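Local coordinates for glycoside hydrolase family protein (Novosphingobium sp. PP1Y, PDB 6Q2F) that probably hydrolyses terminal alpha-L-rhamnosidic bonds in rhamnose-bearing glycosides, at residues F655-L660 against E705-M710; M801-L806 against L838-S843; V1054-Q1059 against A1095-N1100. One frame throughout, in Å; residues are numbered along the deposited sequence.

Interaction 1 (F655-L660 against E705-M710); sequences FAPKDL and ESWAEM
Trp707 sets CG between its backbone N and carbonyl carbon, the crowded position (chi1 48°), and turns its indole broadside to the chain at chi2 -84°, so that the ring reaches out of the Glu705-Ala708 type I turn toward 655-660. Glu705 takes the other route: its CG is anti to the backbone N, which lays it over one face of the same indole, toward the rim and 3.4 Å above the plane; the bend at chi2 then turns the carboxylate aside. Across the contact, Pro657 meets the other face tip to tip. Its CD lies 3.6 Å from the centroid of the Trp707 six-membered ring, almost on the ring normal, a clear CH-pi contact, while Pro657 CG comes to 3.5 Å from Trp707 CZ3. The pyrrole edge is polar: Trp707 NE1 donates to Phe655 O at 3.0 Å along a bent N-H...O path (135°), in the carbonyl plane and on a lone pair. A water gives that carbonyl a second donor and also donates to Glu705 OE2, joining the segments beside the indole bond. Glu705 OE1 accepts from Ser706 N, a bond that restrains the carboxylate. Leu1057 also touches both Pro657 and Trp707. The 655-660 segment leads from strand 642-649 into helix 657-670, which connects to the neighbouring parallel strand 674-677, the beta-alpha-beta crossover of a (beta/alpha)8 barrel.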
ATOM      1  N   PHE A 655     -22.047   7.509  -1.225  1.00 30.99           N
ATOM      2  CA  PHE A 655     -21.714   6.597  -2.310  1.00 30.19           C
ATOM      3  C   PHE A 655     -22.835   5.607  -2.562  1.00 31.58           C
ATOM      4  O   PHE A 655     -23.351   4.977  -1.638  1.00 29.39           O
ATOM      5  CB  PHE A 655     -20.407   5.801  -2.015  1.00 29.78           C
ATOM      6  CG  PHE A 655     -19.223   6.656  -1.711  1.00 36.44           C
ATOM      7  CD1 PHE A 655     -18.960   7.055  -0.402  1.00 35.35           C
ATOM      8  CD2 PHE A 655     -18.353   7.041  -2.727  1.00 30.06           C
ATOM      9  CE1 PHE A 655     -17.831   7.836  -0.109  1.00 38.27           C
ATOM     10  CE2 PHE A 655     -17.223   7.819  -2.452  1.00 34.16           C
ATOM     11  CZ  PHE A 655     -16.957   8.215  -1.144  1.00 35.83           C
ATOM     12  N   ALA A 656     -23.191   5.483  -3.821  1.00 34.30           N
ATOM     13  CA  ALA A 656     -23.987   4.399  -4.354  1.00 35.72           C
ATOM     14  C   ALA A 656     -23.104   3.685  -5.365  1.00 32.14           C
ATOM     15  O   ALA A 656     -22.055   4.216  -5.744  1.00 27.41           O
ATOM     16  CB  ALA A 656     -25.273   4.923  -5.010  1.00 24.75           C
ATOM     17  N   PRO A 657     -23.469   2.478  -5.808  1.00 31.50           N
ATOM     18  CA  PRO A 657     -22.583   1.751  -6.737  1.00 32.99           C
ATOM     19  C   PRO A 657     -22.212   2.562  -7.966  1.00 33.53           C
ATOM     20  O   PRO A 657     -21.100   2.413  -8.490  1.00 32.60           O
ATOM     21  CB  PRO A 657     -23.408   0.509  -7.087  1.00 32.60           C
ATOM     22  CG  PRO A 657     -24.266   0.298  -5.872  1.00 35.28           C
ATOM     23  CD  PRO A 657     -24.649   1.675  -5.434  1.00 28.74           C
ATOM     24  N   LYS A 658     -23.075   3.464  -8.386  1.00 31.02           N
ATOM     25  CA  LYS A 658     -22.791   4.293  -9.536  1.00 34.65           C
ATOM     26  C   LYS A 658     -21.527   5.112  -9.288  1.00 29.44           C
ATOM     27  O   LYS A 658     -20.799   5.373 -10.183  1.00 31.37           O
ATOM     28  CB  LYS A 658     -23.999   5.147  -9.958  1.00 33.28           C
ATOM     29  CG  LYS A 658     -24.035   6.551  -9.419  1.00 39.95           C
ATOM     30  CD  LYS A 658     -25.407   7.189  -9.517  1.00 48.53           C
ATOM     31  CE  LYS A 658     -25.949   7.235 -10.942  1.00 56.28           C
ATOM     32  NZ  LYS A 658     -26.895   8.331 -11.230  1.00 52.44           N
ATOM     33  N   ASP A 659     -21.285   5.497  -8.058  1.00 30.31           N
ATOM     34  CA  ASP A 659     -20.092   6.262  -7.717  1.00 33.65           C
ATOM     35  C   ASP A 659     -18.870   5.390  -7.506  1.00 35.04           C
ATOM     36  O   ASP A 659     -17.748   5.906  -7.502  1.00 36.24           O
ATOM     37  CB  ASP A 659     -20.317   7.059  -6.440  1.00 31.47           C
ATOM     38  CG  ASP A 659     -21.527   7.948  -6.529  1.00 36.60           C
ATOM     39  OD1 ASP A 659     -21.467   8.900  -7.326  1.00 39.48           O
ATOM     40  OD2 ASP A 659     -22.510   7.687  -5.809  1.00 36.98           O
ATOM     41  N   LEU A 660     -19.057   4.095  -7.282  1.00 32.88           N
ATOM     42  CA  LEU A 660     -17.940   3.248  -6.916  1.00 34.38           C
ATOM     43  C   LEU A 660     -17.358   2.482  -8.086  1.00 35.87           C
ATOM     44  O   LEU A 660     -16.246   1.973  -7.970  1.00 32.70           O
ATOM     45  CB  LEU A 660     -18.371   2.261  -5.830  1.00 34.27           C
ATOM     46  CG  LEU A 660     -18.929   2.926  -4.572  1.00 35.84           C
ATOM     47  CD1 LEU A 660     -19.460   1.868  -3.599  1.00 29.96           C
ATOM     48  CD2 LEU A 660     -17.845   3.775  -3.913  1.00 35.90           C
ATOM     49  N   GLU A 705     -26.875   0.608   5.446  1.00 30.79           N
ATOM     50  CA  GLU A 705     -26.807   1.437   4.245  1.00 33.34           C
ATOM     51  C   GLU A 705     -28.195   1.553   3.618  1.00 35.18           C
ATOM     52  O   GLU A 705     -28.988   0.610   3.660  1.00 32.06           O
ATOM     53  CB  GLU A 705     -25.790   0.848   3.251  1.00 30.33           C
ATOM     54  CG  GLU A 705     -25.555   1.644   1.943  1.00 31.06           C
ATOM     55  CD  GLU A 705     -25.123   3.093   2.160  1.00 36.60           C
ATOM     56  OE1 GLU A 705     -25.985   3.936   2.490  1.00 39.17           O
ATOM     57  OE2 GLU A 705     -23.929   3.407   1.978  1.00 38.60           O
ATOM     58  N   SER A 706     -28.500   2.727   3.059  1.00 29.40           N
ATOM     59  CA  SER A 706     -29.852   2.965   2.550  1.00 33.92           C
ATOM     60  C   SER A 706     -30.205   1.991   1.428  1.00 38.00           C
ATOM     61  O   SER A 706     -31.321   1.460   1.378  1.00 36.35           O
ATOM     62  CB  SER A 706     -29.999   4.413   2.075  1.00 31.99           C
ATOM     63  OG  SER A 706     -28.887   4.815   1.303  1.00 41.10           O
ATOM     64  N   TRP A 707     -29.255   1.711   0.538  1.00 30.71           N
ATOM     65  CA  TRP A 707     -29.474   0.777  -0.557  1.00 31.03           C
ATOM     66  C   TRP A 707     -28.988  -0.633  -0.226  1.00 34.90           C
ATOM     67  O   TRP A 707     -28.788  -1.445  -1.141  1.00 28.87           O
ATOM     68  CB  TRP A 707     -28.797   1.297  -1.830  1.00 29.14           C
ATOM     69  CG  TRP A 707     -27.374   1.755  -1.625  1.00 30.19           C
ATOM     70  CD1 TRP A 707     -26.968   2.981  -1.172  1.00 31.38           C
ATOM     71  CD2 TRP A 707     -26.177   1.007  -1.884  1.00 27.96           C
ATOM     72  NE1 TRP A 707     -25.588   3.036  -1.121  1.00 26.35           N
ATOM     73  CE2 TRP A 707     -25.081   1.839  -1.558  1.00 25.73           C
ATOM     74  CE3 TRP A 707     -25.925  -0.278  -2.371  1.00 29.52           C
ATOM     75  CZ2 TRP A 707     -23.746   1.423  -1.698  1.00 28.50           C
ATOM     76  CZ3 TRP A 707     -24.608  -0.690  -2.512  1.00 32.68           C
ATOM     77  CH2 TRP A 707     -23.528   0.162  -2.170  1.00 26.30           C
ATOM     78  N   ALA A 708     -28.815  -0.940   1.063  1.00 32.81           N
ATOM     79  CA  ALA A 708     -28.180  -2.196   1.451  1.00 23.90           C
ATOM     80  C   ALA A 708     -28.965  -3.404   0.960  1.00 29.64           C
ATOM     81  O   ALA A 708     -28.375  -4.404   0.533  1.00 30.69           O
ATOM     82  CB  ALA A 708     -28.021  -2.259   2.962  1.00 25.21           C
ATOM     83  N   GLU A 709     -30.297  -3.352   1.020  1.00 32.74           N
ATOM     84  CA  GLU A 709     -31.043  -4.511   0.552  1.00 30.53           C
ATOM     85  C   GLU A 709     -31.132  -4.570  -0.967  1.00 31.35           C
ATOM     86  O   GLU A 709     -31.768  -5.479  -1.504  1.00 30.88           O
ATOM     87  CB  GLU A 709     -32.435  -4.535   1.172  1.00 26.46           C
ATOM     88  CG  GLU A 709     -32.394  -4.702   2.693  1.00 31.53           C
ATOM     89  CD  GLU A 709     -31.629  -5.948   3.127  1.00 36.44           C
ATOM     90  OE1 GLU A 709     -31.032  -5.922   4.237  1.00 31.96           O
ATOM     91  OE2 GLU A 709     -31.614  -6.943   2.374  1.00 35.24           O
HETATM   92  N   MSE A 710     -30.503  -3.643  -1.670  1.00 28.45           N
HETATM   93  CA  MSE A 710     -30.424  -3.747  -3.118  1.00 33.09           C
HETATM   94  C   MSE A 710     -28.982  -3.794  -3.620  1.00 29.01           C
HETATM   95  O   MSE A 710     -28.711  -3.440  -4.754  1.00 29.99           O
HETATM   96  CB  MSE A 710     -31.188  -2.595  -3.773  1.00 33.55           C
HETATM   97  CG  MSE A 710     -32.708  -2.785  -3.705  1.00 46.40           C
HETATM   98 SE   MSE A 710     -33.733  -1.237  -4.373  1.00 50.10          SE
HETATM   99  CE  MSE A 710     -32.710  -0.938  -6.036  1.00 26.00           C
TER
HETATM  100  O   HOH W   1     -22.719   5.319   1.048  1.00 31.08           O

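Interaction 2 (M801-L806 against L838-S843); sequences MTLAAL and LTEWSS
Trp841 NE1 is the best-held polar atom, and one hydrogen bond across the contact grips it: it donates to Met801 O at 2.9 Å, fairly straight (N-H...O 159°). The acceptor lies in the indole plane, but the donor stands 35° out of the carbonyl plane, so the bond does not run along a lone pair. CG of Trp841 is anti to the backbone N (chi1 -171°), and this extends the ring from helix 838-848 to the start of helix 803-814. The pyrrole edge then meets main chain, with Trp841 CD1 3.8 Å from Leu803 N, in the ring plane. Leu806 comes over one face at about a right angle, its CD2 3.9 Å from the centroid of the five-membered ring and close to the normal, a CH-pi contact. The same methyl lies 3.4 Å from Trp841 O. Leu803 sends CD1 to the root of the side chain, 3.7 Å from Trp841 CA, and crosses Glu840, whose OE1 is turned to a salt bridge with Arg807. An alanine in place of Trp841 would remove both the donor to Met801 O and the face under Leu806 CD2, and would probably loosen the seat of one helix on the other. Helix 803-814 links the parallel, paired strands 788-794 and 818-820 in a beta-alpha-beta crossover, and helix 838-848 belongs to the longer connection from 818-820 to the parallel strand 860-863, so the contact joins two successive connections of an alpha/beta domain whose mixed sheet has a parallel centre (762-765, 734-737, 788-794, 818-820, 860-863).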
HETATM    1  N   MSE A 801      23.507  -2.068  -9.344  1.00 30.55           N
HETATM    2  CA  MSE A 801      23.219  -3.484  -9.339  1.00 28.67           C
HETATM    3  C   MSE A 801      24.338  -4.262  -8.671  1.00 32.84           C
HETATM    4  O   MSE A 801      25.522  -3.991  -8.855  1.00 30.74           O
HETATM    5  CB  MSE A 801      22.997  -3.984 -10.766  1.00 34.71           C
HETATM    6  CG  MSE A 801      22.533  -5.429 -10.852  1.00 30.38           C
HETATM    7 SE   MSE A 801      22.370  -5.952 -12.707  0.73 28.32          SE
HETATM    8  CE  MSE A 801      20.892  -4.812 -13.191  1.00 26.63           C
ATOM      9  N   THR A 802      23.935  -5.246  -7.893  1.00 28.13           N
ATOM     10  CA  THR A 802      24.872  -6.041  -7.135  1.00 36.68           C
ATOM     11  C   THR A 802      25.459  -7.151  -8.022  1.00 38.14           C
ATOM     12  O   THR A 802      24.893  -7.529  -9.060  1.00 30.60           O
ATOM     13  CB  THR A 802      24.146  -6.580  -5.906  1.00 34.10           C
ATOM     14  OG1 THR A 802      25.083  -6.874  -4.881  1.00 67.75           O
ATOM     15  CG2 THR A 802      23.340  -7.807  -6.259  1.00 21.29           C
ATOM     16  N   LEU A 803      26.636  -7.643  -7.633  1.00 34.82           N
ATOM     17  CA  LEU A 803      27.244  -8.720  -8.403  1.00 37.85           C
ATOM     18  C   LEU A 803      26.324  -9.931  -8.441  1.00 34.43           C
ATOM     19  O   LEU A 803      26.158 -10.560  -9.488  1.00 33.24           O
ATOM     20  CB  LEU A 803      28.615  -9.095  -7.830  1.00 32.21           C
ATOM     21  CG  LEU A 803      29.275 -10.275  -8.562  1.00 30.52           C
ATOM     22  CD1 LEU A 803      29.442  -9.980 -10.052  1.00 30.70           C
ATOM     23  CD2 LEU A 803      30.618 -10.622  -7.944  1.00 36.20           C
ATOM     24  N   ALA A 804      25.697 -10.250  -7.308  1.00 27.04           N
ATOM     25  CA  ALA A 804      24.777 -11.381  -7.239  1.00 31.53           C
ATOM     26  C   ALA A 804      23.638 -11.236  -8.243  1.00 34.88           C
ATOM     27  O   ALA A 804      23.259 -12.202  -8.912  1.00 35.93           O
ATOM     28  CB  ALA A 804      24.214 -11.512  -5.818  1.00 24.61           C
ATOM     29  N   ALA A 805      23.056 -10.039  -8.347  1.00 27.17           N
ATOM     30  CA  ALA A 805      22.007  -9.839  -9.339  1.00 25.71           C
ATOM     31  C   ALA A 805      22.588  -9.929 -10.735  1.00 27.56           C
ATOM     32  O   ALA A 805      22.001 -10.554 -11.621  1.00 30.70           O
ATOM     33  CB  ALA A 805      21.311  -8.488  -9.141  1.00 20.77           C
ATOM     34  N   LEU A 806      23.744  -9.298 -10.953  1.00 27.15           N
ATOM     35  CA  LEU A 806      24.324  -9.267 -12.293  1.00 27.44           C
ATOM     36  C   LEU A 806      24.694 -10.669 -12.757  1.00 29.53           C
ATOM     37  O   LEU A 806      24.501 -11.020 -13.933  1.00 31.96           O
ATOM     38  CB  LEU A 806      25.540  -8.348 -12.300  1.00 29.92           C
ATOM     39  CG  LEU A 806      26.247  -8.158 -13.636  1.00 31.47           C
ATOM     40  CD1 LEU A 806      25.294  -7.547 -14.652  1.00 28.82           C
ATOM     41  CD2 LEU A 806      27.440  -7.245 -13.425  1.00 29.47           C
ATOM     42  N   LEU A 838      35.921  -8.388  -7.242  1.00 83.80           N
ATOM     43  CA  LEU A 838      36.021  -7.097  -7.894  1.00 90.60           C
ATOM     44  C   LEU A 838      35.800  -7.165  -9.399  1.00 84.42           C
ATOM     45  O   LEU A 838      34.773  -6.760  -9.932  1.00 82.73           O
ATOM     46  CB  LEU A 838      37.439  -6.570  -7.653  1.00 99.74           C
ATOM     47  CG  LEU A 838      38.452  -7.484  -6.943  1.00 93.68           C
ATOM     48  CD1 LEU A 838      39.878  -7.026  -7.154  1.00 93.76           C
ATOM     49  CD2 LEU A 838      38.099  -7.562  -5.474  1.00 90.15           C
ATOM     50  N   THR A 839      36.814  -7.688 -10.058  1.00 60.77           N
ATOM     51  CA  THR A 839      36.898  -7.877 -11.480  1.00 50.07           C
ATOM     52  C   THR A 839      35.718  -8.489 -12.211  1.00 41.90           C
ATOM     53  O   THR A 839      35.450  -8.138 -13.308  1.00 42.15           O
ATOM     54  CB  THR A 839      38.117  -8.780 -11.716  1.00 53.77           C
ATOM     55  OG1 THR A 839      39.269  -8.088 -11.263  1.00 62.11           O
ATOM     56  CG2 THR A 839      38.300  -9.182 -13.157  1.00 50.41           C
ATOM     57  N   GLU A 840      35.048  -9.425 -11.599  1.00 38.06           N
ATOM     58  CA  GLU A 840      33.965 -10.164 -12.236  1.00 37.99           C
ATOM     59  C   GLU A 840      32.776  -9.268 -12.573  1.00 44.54           C
ATOM     60  O   GLU A 840      32.155  -9.428 -13.633  1.00 39.75           O
ATOM     61  CB  GLU A 840      33.530 -11.328 -11.343  1.00 33.93           C
ATOM     62  CG  GLU A 840      32.368 -12.127 -11.930  1.00 39.42           C
ATOM     63  CD  GLU A 840      31.888 -13.227 -11.004  1.00 43.70           C
ATOM     64  OE1 GLU A 840      32.516 -13.434  -9.944  1.00 44.52           O
ATOM     65  OE2 GLU A 840      30.880 -13.877 -11.338  1.00 44.92           O
ATOM     66  N   TRP A 841      32.450  -8.319 -11.693  1.00 42.97           N
ATOM     67  CA  TRP A 841      31.352  -7.392 -11.965  1.00 34.73           C
ATOM     68  C   TRP A 841      31.600  -6.647 -13.269  1.00 36.90           C
ATOM     69  O   TRP A 841      30.723  -6.585 -14.138  1.00 39.71           O
ATOM     70  CB  TRP A 841      31.200  -6.410 -10.799  1.00 35.93           C
ATOM     71  CG  TRP A 841      29.976  -5.528 -10.828  1.00 31.32           C
ATOM     72  CD1 TRP A 841      28.820  -5.726 -10.137  1.00 31.31           C
ATOM     73  CD2 TRP A 841      29.797  -4.297 -11.559  1.00 27.76           C
ATOM     74  NE1 TRP A 841      27.930  -4.710 -10.392  1.00 33.25           N
ATOM     75  CE2 TRP A 841      28.503  -3.819 -11.260  1.00 31.54           C
ATOM     76  CE3 TRP A 841      30.607  -3.553 -12.421  1.00 30.00           C
ATOM     77  CZ2 TRP A 841      27.995  -2.640 -11.799  1.00 29.08           C
ATOM     78  CZ3 TRP A 841      30.100  -2.383 -12.957  1.00 34.45           C
ATOM     79  CH2 TRP A 841      28.807  -1.938 -12.647  1.00 33.74           C
ATOM     80  N   SER A 842      32.811  -6.103 -13.432  1.00 37.43           N
ATOM     81  CA  SER A 842      33.152  -5.369 -14.647  1.00 47.22           C
ATOM     82  C   SER A 842      33.169  -6.278 -15.872  1.00 44.46           C
ATOM     83  O   SER A 842      32.784  -5.857 -16.967  1.00 46.33           O
ATOM     84  CB  SER A 842      34.509  -4.681 -14.489  1.00 44.50           C
ATOM     85  OG  SER A 842      34.396  -3.501 -13.708  1.00 53.06           O
ATOM     86  N   SER A 843      33.639  -7.516 -15.718  1.00 41.60           N
ATOM     87  CA  SER A 843      33.661  -8.429 -16.858  1.00 46.28           C
ATOM     88  C   SER A 843      32.247  -8.725 -17.333  1.00 39.80           C
ATOM     89  O   SER A 843      31.975  -8.755 -18.537  1.00 41.71           O
ATOM     90  CB  SER A 843      34.379  -9.728 -16.486  1.00 40.33           C
ATOM     91  OG  SER A 843      35.719  -9.475 -16.121  1.00 57.31           O
TER

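Interaction 3 (V1054-Q1059 against A1095-N1100); sequences VGDLAQ and ANTWVN
Ala1095 O marks the tight end of this contact, where two backbone N-H groups converge on it. Asp1056 N donates to Ala1095 O at 2.7 Å, practically linear at 178° and on a lone pair; Leu1057 N donates to Ala1095 O at 3.3 Å. Ala1095 N returns a bond to Leu1057 O at 3.1 Å, which completes an antiparallel hydrogen-bonded pair. On its face of the sheet Leu1057, with CG in the crowded position (chi1 54°), folds CD2 back to within 4.1 Å of Ala1095 CB. Two residues opposite one make this a classic beta bulge, and the peptide before Asp1056 is cis: here the chain leaves strand 1047-1055 of one antiparallel sheet for strand 1057-1062 of the other, in a domain that probably has the galactose-binding-like beta-sandwich fold. Beyond Asp1056 the fit is looser and relies on water. Asp1056 OD2 takes a bond from a water at 2.6 Å, and that water accepts from Thr1097 N at 3.0 Å. Direct contact on this side includes the Thr1097 CG2 methyl touching Asp1056 OD2 at 3.6 Å, while Asp1056 OD1 forms a salt bridge with Arg1128. Thr1097 OG1 accepts a weak capping bond from Val1099 N, where helix 1099-1105 begins.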
ATOM      1  N   VAL A1054     -31.339   8.172 -13.040  1.00 43.02           N
ATOM      2  CA  VAL A1054     -31.798   7.436 -11.884  1.00 41.78           C
ATOM      3  C   VAL A1054     -30.915   7.758 -10.699  1.00 36.34           C
ATOM      4  O   VAL A1054     -29.736   7.691 -10.797  1.00 36.17           O
ATOM      5  CB  VAL A1054     -31.719   5.927 -12.108  1.00 34.62           C
ATOM      6  CG1 VAL A1054     -32.104   5.169 -10.860  1.00 34.12           C
ATOM      7  CG2 VAL A1054     -32.571   5.478 -13.252  1.00 39.98           C
ATOM      8  N   GLY A1055     -31.517   8.099  -9.580  1.00 33.47           N
ATOM      9  CA  GLY A1055     -30.789   8.400  -8.375  1.00 38.44           C
ATOM     10  C   GLY A1055     -31.149   7.423  -7.286  1.00 32.38           C
ATOM     11  O   GLY A1055     -32.123   7.606  -6.642  1.00 36.40           O
ATOM     12  N   ASP A1056     -30.396   6.360  -7.088  1.00 34.71           N
ATOM     13  CA  ASP A1056     -29.178   6.067  -7.789  1.00 35.11           C
ATOM     14  C   ASP A1056     -29.126   4.708  -8.472  1.00 40.14           C
ATOM     15  O   ASP A1056     -28.263   4.484  -9.271  1.00 34.72           O
ATOM     16  CB  ASP A1056     -28.029   6.123  -6.811  1.00 31.33           C
ATOM     17  CG  ASP A1056     -27.884   7.427  -6.166  1.00 34.71           C
ATOM     18  OD1 ASP A1056     -27.625   8.399  -6.815  1.00 41.03           O
ATOM     19  OD2 ASP A1056     -27.978   7.474  -4.975  1.00 44.46           O
ATOM     20  N   LEU A1057     -30.037   3.814  -8.134  1.00 32.89           N
ATOM     21  CA  LEU A1057     -30.108   2.504  -8.723  1.00 34.59           C
ATOM     22  C   LEU A1057     -31.530   2.088  -8.705  1.00 38.04           C
ATOM     23  O   LEU A1057     -32.276   2.566  -7.923  1.00 36.45           O
ATOM     24  CB  LEU A1057     -29.248   1.471  -8.003  1.00 28.90           C
ATOM     25  CG  LEU A1057     -29.354   1.207  -6.509  1.00 40.79           C
ATOM     26  CD1 LEU A1057     -28.807  -0.150  -6.137  1.00 30.84           C
ATOM     27  CD2 LEU A1057     -28.674   2.278  -5.709  1.00 35.76           C
ATOM     28  N   ALA A1058     -31.902   1.186  -9.584  1.00 32.44           N
ATOM     29  CA  ALA A1058     -33.253   0.743  -9.664  1.00 32.65           C
ATOM     30  C   ALA A1058     -33.467  -0.689 -10.036  1.00 39.19           C
ATOM     31  O   ALA A1058     -32.967  -1.170 -11.000  1.00 31.39           O
ATOM     32  CB  ALA A1058     -34.000   1.613 -10.636  1.00 29.63           C
ATOM     33  N   GLN A1059     -34.269  -1.357  -9.249  1.00 33.94           N
ATOM     34  CA  GLN A1059     -34.627  -2.742  -9.526  1.00 31.34           C
ATOM     35  C   GLN A1059     -35.993  -2.739 -10.210  1.00 28.03           C
ATOM     36  O   GLN A1059     -36.922  -2.096  -9.723  1.00 30.84           O
ATOM     37  CB  GLN A1059     -34.627  -3.567  -8.221  1.00 34.32           C
ATOM     38  CG  GLN A1059     -35.044  -5.037  -8.338  1.00 33.09           C
ATOM     39  CD  GLN A1059     -36.563  -5.207  -8.456  1.00 38.56           C
ATOM     40  OE1 GLN A1059     -37.329  -4.652  -7.665  1.00 35.03           O
ATOM     41  NE2 GLN A1059     -36.994  -5.966  -9.455  1.00 43.86           N
ATOM     42  N   ALA A1095     -33.496   3.060  -5.088  1.00 31.42           N
ATOM     43  CA  ALA A1095     -32.786   3.339  -3.851  1.00 35.32           C
ATOM     44  C   ALA A1095     -31.824   4.497  -4.082  1.00 34.33           C
ATOM     45  O   ALA A1095     -31.199   4.590  -5.148  1.00 32.81           O
ATOM     46  CB  ALA A1095     -32.000   2.107  -3.381  1.00 28.67           C
ATOM     47  N   ASN A1096     -31.694   5.373  -3.087  1.00 30.85           N
ATOM     48  CA  ASN A1096     -30.694   6.434  -3.118  1.00 30.65           C
ATOM     49  C   ASN A1096     -29.795   6.280  -1.889  1.00 34.55           C
ATOM     50  O   ASN A1096     -29.861   5.273  -1.184  1.00 35.69           O
ATOM     51  CB  ASN A1096     -31.360   7.807  -3.178  1.00 30.28           C
ATOM     52  CG  ASN A1096     -32.251   8.069  -1.983  1.00 38.50           C
ATOM     53  OD1 ASN A1096     -32.620   7.139  -1.259  1.00 36.25           O
ATOM     54  ND2 ASN A1096     -32.617   9.336  -1.776  1.00 34.71           N
ATOM     55  N   THR A1097     -28.954   7.283  -1.639  1.00 36.57           N
ATOM     56  CA  THR A1097     -28.068   7.290  -0.481  1.00 36.49           C
ATOM     57  C   THR A1097     -28.752   7.952   0.720  1.00 37.74           C
ATOM     58  O   THR A1097     -29.818   8.560   0.610  1.00 41.04           O
ATOM     59  CB  THR A1097     -26.769   8.036  -0.779  1.00 33.39           C
ATOM     60  OG1 THR A1097     -27.065   9.419  -1.021  1.00 36.40           O
ATOM     61  CG2 THR A1097     -26.031   7.430  -1.991  1.00 27.18           C
ATOM     62  N   TRP A1098     -28.103   7.836   1.882  1.00 38.14           N
ATOM     63  CA  TRP A1098     -28.572   8.503   3.094  1.00 33.11           C
ATOM     64  C   TRP A1098     -28.357  10.004   3.087  1.00 32.69           C
ATOM     65  O   TRP A1098     -28.788  10.661   4.042  1.00 35.61           O
ATOM     66  CB  TRP A1098     -27.860   7.946   4.328  1.00 28.83           C
ATOM     67  CG  TRP A1098     -28.490   6.733   4.883  1.00 30.44           C
ATOM     68  CD1 TRP A1098     -27.979   5.450   4.871  1.00 27.41           C
ATOM     69  CD2 TRP A1098     -29.761   6.657   5.534  1.00 30.53           C
ATOM     70  NE1 TRP A1098     -28.865   4.592   5.491  1.00 28.54           N
ATOM     71  CE2 TRP A1098     -29.960   5.309   5.913  1.00 27.40           C
ATOM     72  CE3 TRP A1098     -30.747   7.604   5.857  1.00 32.71           C
ATOM     73  CZ2 TRP A1098     -31.118   4.880   6.580  1.00 27.76           C
ATOM     74  CZ3 TRP A1098     -31.893   7.176   6.529  1.00 37.23           C
ATOM     75  CH2 TRP A1098     -32.067   5.827   6.880  1.00 34.80           C
ATOM     76  N   VAL A1099     -27.705  10.554   2.062  1.00 36.63           N
ATOM     77  CA  VAL A1099     -27.238  11.939   2.126  1.00 38.38           C
ATOM     78  C   VAL A1099     -28.404  12.896   2.372  1.00 42.22           C
ATOM     79  O   VAL A1099     -28.325  13.804   3.212  1.00 46.04           O
ATOM     80  CB  VAL A1099     -26.472  12.298   0.839  1.00 39.12           C
ATOM     81  CG1 VAL A1099     -26.211  13.797   0.749  1.00 30.53           C
ATOM     82  CG2 VAL A1099     -25.170  11.521   0.771  1.00 33.25           C
ATOM     83  N   ASN A1100     -29.499  12.711   1.634  1.00 42.90           N
ATOM     84  CA  ASN A1100     -30.565  13.703   1.631  1.00 41.31           C
ATOM     85  C   ASN A1100     -31.321  13.700   2.954  1.00 40.46           C
ATOM     86  O   ASN A1100     -31.676  14.760   3.471  1.00 47.07           O
ATOM     87  CB  ASN A1100     -31.517  13.449   0.454  1.00 40.37           C
ATOM     88  CG  ASN A1100     -30.919  13.839  -0.898  1.00 48.84           C
ATOM     89  OD1 ASN A1100     -29.791  14.327  -0.978  1.00 42.36           O
ATOM     90  ND2 ASN A1100     -31.684  13.623  -1.971  1.00 39.65           N
TER
HETATM   91  O   HOH W   2     -28.276   9.570  -3.495  1.00 46.63           O

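Overall arrangement
Interactions 1 and 3 are neighbours, their centres about 7 Å apart, whereas interaction 2 lies on the opposite side of the chain's centre, about 56 and 62 Å from them between centres. Probable hydrogen bonds from Ser706 OG to Asn1096 O and from Lys658 NZ to Val1054 O tie the first pair, so the barrel meets the C-terminal beta domain, and Arg1128 bridges to Asp659 and Asp1056 alike. Interaction 3 is buried throughout; interaction 1 has partly exposed Phe655, and interaction 2 partly exposed Glu840 and Trp841. Their chemistry follows the elements joined: tryptophan-to-carbonyl bonds with CH-pi packing in interactions 1 and 2, main-chain strand pairing in interaction 3. Interactions 1 and 3 add a bridging water; interaction 2 rests on direct contacts.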